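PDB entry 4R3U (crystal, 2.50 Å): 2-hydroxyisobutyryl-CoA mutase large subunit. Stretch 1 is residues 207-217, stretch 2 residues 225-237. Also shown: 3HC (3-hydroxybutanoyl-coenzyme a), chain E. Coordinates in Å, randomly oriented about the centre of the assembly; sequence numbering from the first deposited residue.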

# COMPACT_ATOMS: atom_id res chain seq x y z
N THR A 207 22.30 10.00 15.61
CA THR A 207 21.40 11.10 15.92
C THR A 207 20.85 11.00 17.36
O THR A 207 20.60 9.90 17.86
CB THR A 207 20.17 11.04 14.97
OG1 THR A 207 20.58 10.78 13.62
CG2 THR A 207 19.31 12.29 15.03
N VAL A 208 20.65 12.17 17.99
CA VAL A 208 19.91 12.39 19.24
C VAL A 208 18.83 13.38 18.78
O VAL A 208 19.14 14.31 18.02
CB VAL A 208 20.73 12.89 20.44
CG1 VAL A 208 21.50 11.75 21.08
CG2 VAL A 208 21.67 14.05 20.05
N GLN A 209 17.56 13.11 19.10
CA GLN A 209 16.44 13.97 18.68
C GLN A 209 16.65 15.41 19.19
O GLN A 209 16.54 16.36 18.40
CB GLN A 209 15.08 13.39 19.11
CG GLN A 209 13.91 14.07 18.44
CD GLN A 209 12.68 13.23 18.52
OE1 GLN A 209 11.88 13.34 19.46
NE2 GLN A 209 12.55 12.33 17.56
N ALA A 210 16.97 15.57 20.49
CA ALA A 210 17.36 16.82 21.17
C ALA A 210 16.44 18.06 21.11
O ALA A 210 16.46 18.87 22.05
CB ALA A 210 18.80 17.18 20.83
N ASP A 211 15.67 18.24 20.04
CA ASP A 211 14.75 19.38 19.82
C ASP A 211 13.79 19.58 20.98
O ASP A 211 12.79 18.87 21.09
CB ASP A 211 13.96 19.23 18.49
CG ASP A 211 13.04 20.37 18.11
OD1 ASP A 211 12.89 21.33 18.92
OD2 ASP A 211 12.44 20.31 17.03
N ILE A 212 14.09 20.57 21.80
CA ILE A 212 13.28 20.91 22.98
C ILE A 212 12.08 21.83 22.68
O ILE A 212 11.06 21.73 23.34
CB ILE A 212 14.15 21.38 24.15
CG1 ILE A 212 13.47 21.16 25.50
CG2 ILE A 212 14.67 22.83 23.97
CD1 ILE A 212 13.50 19.75 26.00
N LEU A 213 12.19 22.68 21.67
CA LEU A 213 11.09 23.59 21.32
C LEU A 213 9.80 22.84 20.99
O LEU A 213 8.72 23.20 21.49
CB LEU A 213 11.53 24.61 20.24
CG LEU A 213 12.75 25.53 20.64
CD1 LEU A 213 13.27 26.34 19.49
CD2 LEU A 213 12.44 26.45 21.80
N LYS A 214 9.93 21.69 20.31
CA LYS A 214 8.79 20.87 19.95
C LYS A 214 8.24 20.11 21.15
O LYS A 214 7.11 19.63 21.09
CB LYS A 214 9.14 19.94 18.76
CG LYS A 214 10.16 18.85 19.04
CD LYS A 214 9.53 17.52 19.42
CE LYS A 214 10.58 16.44 19.37
NZ LYS A 214 11.55 16.49 20.52
N GLU A 215 9.03 19.99 22.23
CA GLU A 215 8.64 19.34 23.49
C GLU A 215 7.65 20.24 24.23
O GLU A 215 6.63 19.77 24.69
CB GLU A 215 9.87 19.04 24.36
CG GLU A 215 10.74 17.90 23.82
CD GLU A 215 10.02 16.58 23.63
OE1 GLU A 215 9.09 16.30 24.41
OE2 GLU A 215 10.31 15.87 22.64
N TYR A 216 7.94 21.56 24.27
CA TYR A 216 7.03 22.54 24.88
C TYR A 216 5.74 22.66 24.07
O TYR A 216 4.65 22.75 24.62
CB TYR A 216 7.71 23.92 25.04
CG TYR A 216 8.92 23.89 25.95
CD1 TYR A 216 8.78 23.67 27.31
CD2 TYR A 216 10.20 24.10 25.44
CE1 TYR A 216 9.90 23.61 28.15
CE2 TYR A 216 11.32 24.06 26.27
CZ TYR A 216 11.17 23.80 27.63
OH TYR A 216 12.28 23.75 28.44
N MET A 217 5.89 22.62 22.74
CA MET A 217 4.85 22.72 21.75
C MET A 217 3.97 21.45 21.72
O MET A 217 2.74 21.54 21.66
CB MET A 217 5.51 22.87 20.36
CG MET A 217 5.92 24.24 19.98
SD MET A 217 6.22 24.25 18.19
CE MET A 217 7.03 25.81 18.03
N PRO A 225 13.45 25.17 32.51
CA PRO A 225 12.77 26.21 31.73
C PRO A 225 13.37 26.34 30.32
O PRO A 225 14.50 25.87 30.07
CB PRO A 225 13.01 27.49 32.55
CG PRO A 225 13.40 27.03 33.92
CD PRO A 225 14.12 25.76 33.70
N ILE A 226 12.63 26.94 29.39
CA ILE A 226 12.98 27.11 27.97
C ILE A 226 14.43 27.55 27.71
O ILE A 226 15.15 26.85 26.99
CB ILE A 226 11.95 27.99 27.23
CG1 ILE A 226 10.49 27.54 27.53
CG2 ILE A 226 12.24 27.99 25.73
CD1 ILE A 226 9.43 28.33 26.92
N ALA A 227 14.86 28.70 28.30
CA ALA A 227 16.19 29.29 28.11
C ALA A 227 17.38 28.35 28.38
O ALA A 227 18.14 28.11 27.43
CB ALA A 227 16.32 30.60 28.87
N PRO A 228 17.55 27.75 29.61
CA PRO A 228 18.68 26.83 29.80
C PRO A 228 18.61 25.59 28.93
O PRO A 228 19.65 25.07 28.53
CB PRO A 228 18.62 26.49 31.29
CG PRO A 228 17.27 26.82 31.73
CD PRO A 228 16.79 27.93 30.87
N SER A 229 17.38 25.14 28.60
CA SER A 229 17.13 23.96 27.77
C SER A 229 17.55 24.16 26.29
O SER A 229 17.93 23.18 25.62
CB SER A 229 15.67 23.58 27.83
OG SER A 229 15.32 23.20 29.15
N VAL A 230 17.45 25.41 25.79
CA VAL A 230 17.83 25.76 24.42
C VAL A 230 19.36 25.81 24.35
O VAL A 230 19.97 25.33 23.38
CB VAL A 230 17.10 27.04 23.92
CG1 VAL A 230 17.71 27.57 22.62
CG2 VAL A 230 15.61 26.76 23.75
N ARG A 231 19.96 26.32 25.44
CA ARG A 231 21.41 26.39 25.59
C ARG A 231 22.02 24.95 25.52
O ARG A 231 23.10 24.76 24.95
CB ARG A 231 21.76 27.13 26.91
CG ARG A 231 23.23 27.11 27.31
CD ARG A 231 23.55 25.94 28.22
NE ARG A 231 24.99 25.81 28.47
CZ ARG A 231 25.63 26.36 29.49
NH1 ARG A 231 24.97 27.09 30.39
NH2 ARG A 231 26.93 26.19 29.64
N ILE A 232 21.32 23.93 26.07
CA ILE A 232 21.79 22.55 26.01
C ILE A 232 21.79 22.11 24.53
O ILE A 232 22.83 21.62 24.06
CB ILE A 232 21.03 21.58 26.96
CG1 ILE A 232 21.25 21.93 28.44
CG2 ILE A 232 21.48 20.13 26.72
CD1 ILE A 232 20.13 21.48 29.36
N VAL A 233 20.66 22.33 23.80
CA VAL A 233 20.56 22.02 22.36
C VAL A 233 21.73 22.67 21.61
O VAL A 233 22.39 22.03 20.79
CB VAL A 233 19.19 22.40 21.77
CG1 VAL A 233 19.10 21.98 20.30
CG2 VAL A 233 18.06 21.75 22.57
N ARG A 234 22.02 23.92 21.94
CA ARG A 234 23.10 24.71 21.36
C ARG A 234 24.43 24.03 21.66
O ARG A 234 25.21 23.79 20.74
CB ARG A 234 23.03 26.12 21.94
CG ARG A 234 23.94 27.16 21.32
CD ARG A 234 24.32 28.18 22.37
NE ARG A 234 25.10 27.57 23.45
CZ ARG A 234 25.57 28.21 24.51
NH1 ARG A 234 26.27 27.56 25.43
NH2 ARG A 234 25.36 29.51 24.66
N ASP A 235 24.68 23.64 22.92
CA ASP A 235 25.90 22.91 23.30
C ASP A 235 26.03 21.56 22.57
O ASP A 235 27.13 21.16 22.20
CB ASP A 235 25.95 22.70 24.81
CG ASP A 235 26.19 23.93 25.63
OD1 ASP A 235 26.19 25.04 25.05
OD2 ASP A 235 26.34 23.80 26.85
N ILE A 236 24.90 20.88 22.36
CA ILE A 236 24.91 19.62 21.62
C ILE A 236 25.36 19.93 20.19
O ILE A 236 26.26 19.26 19.68
CB ILE A 236 23.55 18.87 21.67
CG1 ILE A 236 23.23 18.39 23.10
CG2 ILE A 236 23.52 17.72 20.68
CD1 ILE A 236 21.71 18.00 23.31
N ILE A 237 24.76 20.96 19.58
CA ILE A 237 25.04 21.38 18.21
C ILE A 237 26.46 21.82 18.01
O ILE A 237 27.12 21.25 17.13
CB ILE A 237 23.98 22.38 17.65
CG1 ILE A 237 22.65 21.62 17.36
CG2 ILE A 237 24.49 23.12 16.39
CD1 ILE A 237 21.41 22.52 17.27
N1A 3HC E . 24.66 9.11 -2.86
C2A 3HC E . 25.94 9.21 -2.13
N3A 3HC E . 25.76 9.19 -0.68
C4A 3HC E . 24.53 9.08 -0.12
C5A 3HC E . 23.41 9.00 -0.86
C6A 3HC E . 23.48 9.04 -2.21
N6A 3HC E . 22.34 8.96 -2.89
N7A 3HC E . 22.38 8.89 -0.02
C8A 3HC E . 22.86 8.89 1.22
N9A 3HC E . 24.18 9.04 1.17
C1B 3HC E . 25.17 9.10 2.28
C2B 3HC E . 24.98 10.32 3.16
O2B 3HC E . 25.69 11.46 2.64
C3B 3HC E . 25.55 9.85 4.49
O3B 3HC E . 27.00 9.95 4.49
P3B 3HC E . 27.84 10.54 5.74
O7A 3HC E . 27.50 9.63 6.84
O8A 3HC E . 29.23 10.42 5.24
O9A 3HC E . 27.32 11.93 5.84
C4B 3HC E . 25.18 8.37 4.52
O4B 3HC E . 24.98 7.96 3.14
C5B 3HC E . 23.92 8.14 5.38
O5B 3HC E . 22.75 8.62 4.69
P1A 3HC E . 21.81 9.83 5.24
O1A 3HC E . 22.56 10.76 6.13
O2A 3HC E . 21.08 10.41 4.09
O3A 3HC E . 20.74 8.89 6.06
P2A 3HC E . 20.73 8.57 7.65
O4A 3HC E . 19.62 7.64 7.91
O5A 3HC E . 22.08 8.21 8.14
O6A 3HC E . 20.38 9.99 8.24
CBP 3HC E . 19.02 11.77 9.16
CCP 3HC E . 19.10 10.64 8.11
CDP 3HC E . 20.04 12.84 8.74
CEP 3HC E . 17.63 12.41 9.11
CAP 3HC E . 19.36 11.24 10.60
OAP 3HC E . 19.43 12.27 11.61
C9P 3HC E . 18.57 10.00 11.08
O9P 3HC E . 18.95 8.86 10.83
N8P 3HC E . 17.50 10.24 11.87
C7P 3HC E . 16.72 9.14 12.45
C6P 3HC E . 15.75 9.68 13.49
C5P 3HC E . 14.83 8.59 14.05
O5P 3HC E . 14.83 7.43 13.61
N4P 3HC E . 14.05 9.02 15.04
C3P 3HC E . 13.09 8.15 15.71
C2P 3HC E . 12.02 9.03 16.31
S1P 3HC E . 10.70 8.06 17.09
C1 3HC E . 9.72 9.44 17.69
O1 3HC E . 10.20 10.45 18.20
C2 3HC E . 8.20 9.36 17.45
C3 3HC E . 7.50 8.44 18.45
O3 3HC E . 8.08 7.14 18.39
C4 3HC E . 7.60 9.00 19.88

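The contact between these two stretches is an apolar packing of one helix face against a strand end, a loop and a helical turn, with no clear hydrogen bond across it. It illustrates a general principle: two segments can meet through apolar side chains while salt bridges form within each segment. The stretch 225-237 is helical from I226 onward, and the helical residues that meet the partner, I226, S229, V230, V233 and I236, follow the three-and-four spacing that gathers side chains on one side of a helix.

At one end, V208 CG2 lies 4.2 Å from I236 CG2, and A210 CB reaches I236 CD1 at 3.9 Å. I212 sits further along, its CG2 4.0 Å from V230 CG2 and 3.8 Å from V233 CG2. L213 starts sideways to the helix, yet its end comes nearer, bringing CD2 to 3.7 Å from V230 CG2.

Y216 closes the far end with the largest covered area of any residue here. I226 CG1 stands over one face of its ring, 3.8 Å from the centroid and only 12° off the normal, a CH-pi contact. S229 OG lies at the ring edge, 3.2 Å from Y216 OH; S229 OG donates a hydrogen bond to P225 O (2.9 Å) within its own stretch.

No salt bridge crosses the contact; several form within each stretch, and many of the charged groups also bond elsewhere in the structure. K214 NZ forms a salt bridge with E215 OE2 (2.5 Å) and donates to D211 O (2.7 Å), while D211 OD1 caps the following turn by accepting from K214 N (3.3 Å). On the helix, D235 bridges two arginines, through R231 NE to D235 OD2 (2.9 Å) and R234 NH1 to D235 OD1 (2.5 Å). Q209, out of reach of the helix, instead donates from NE2 to O1 of 3HC at 3.1 Å.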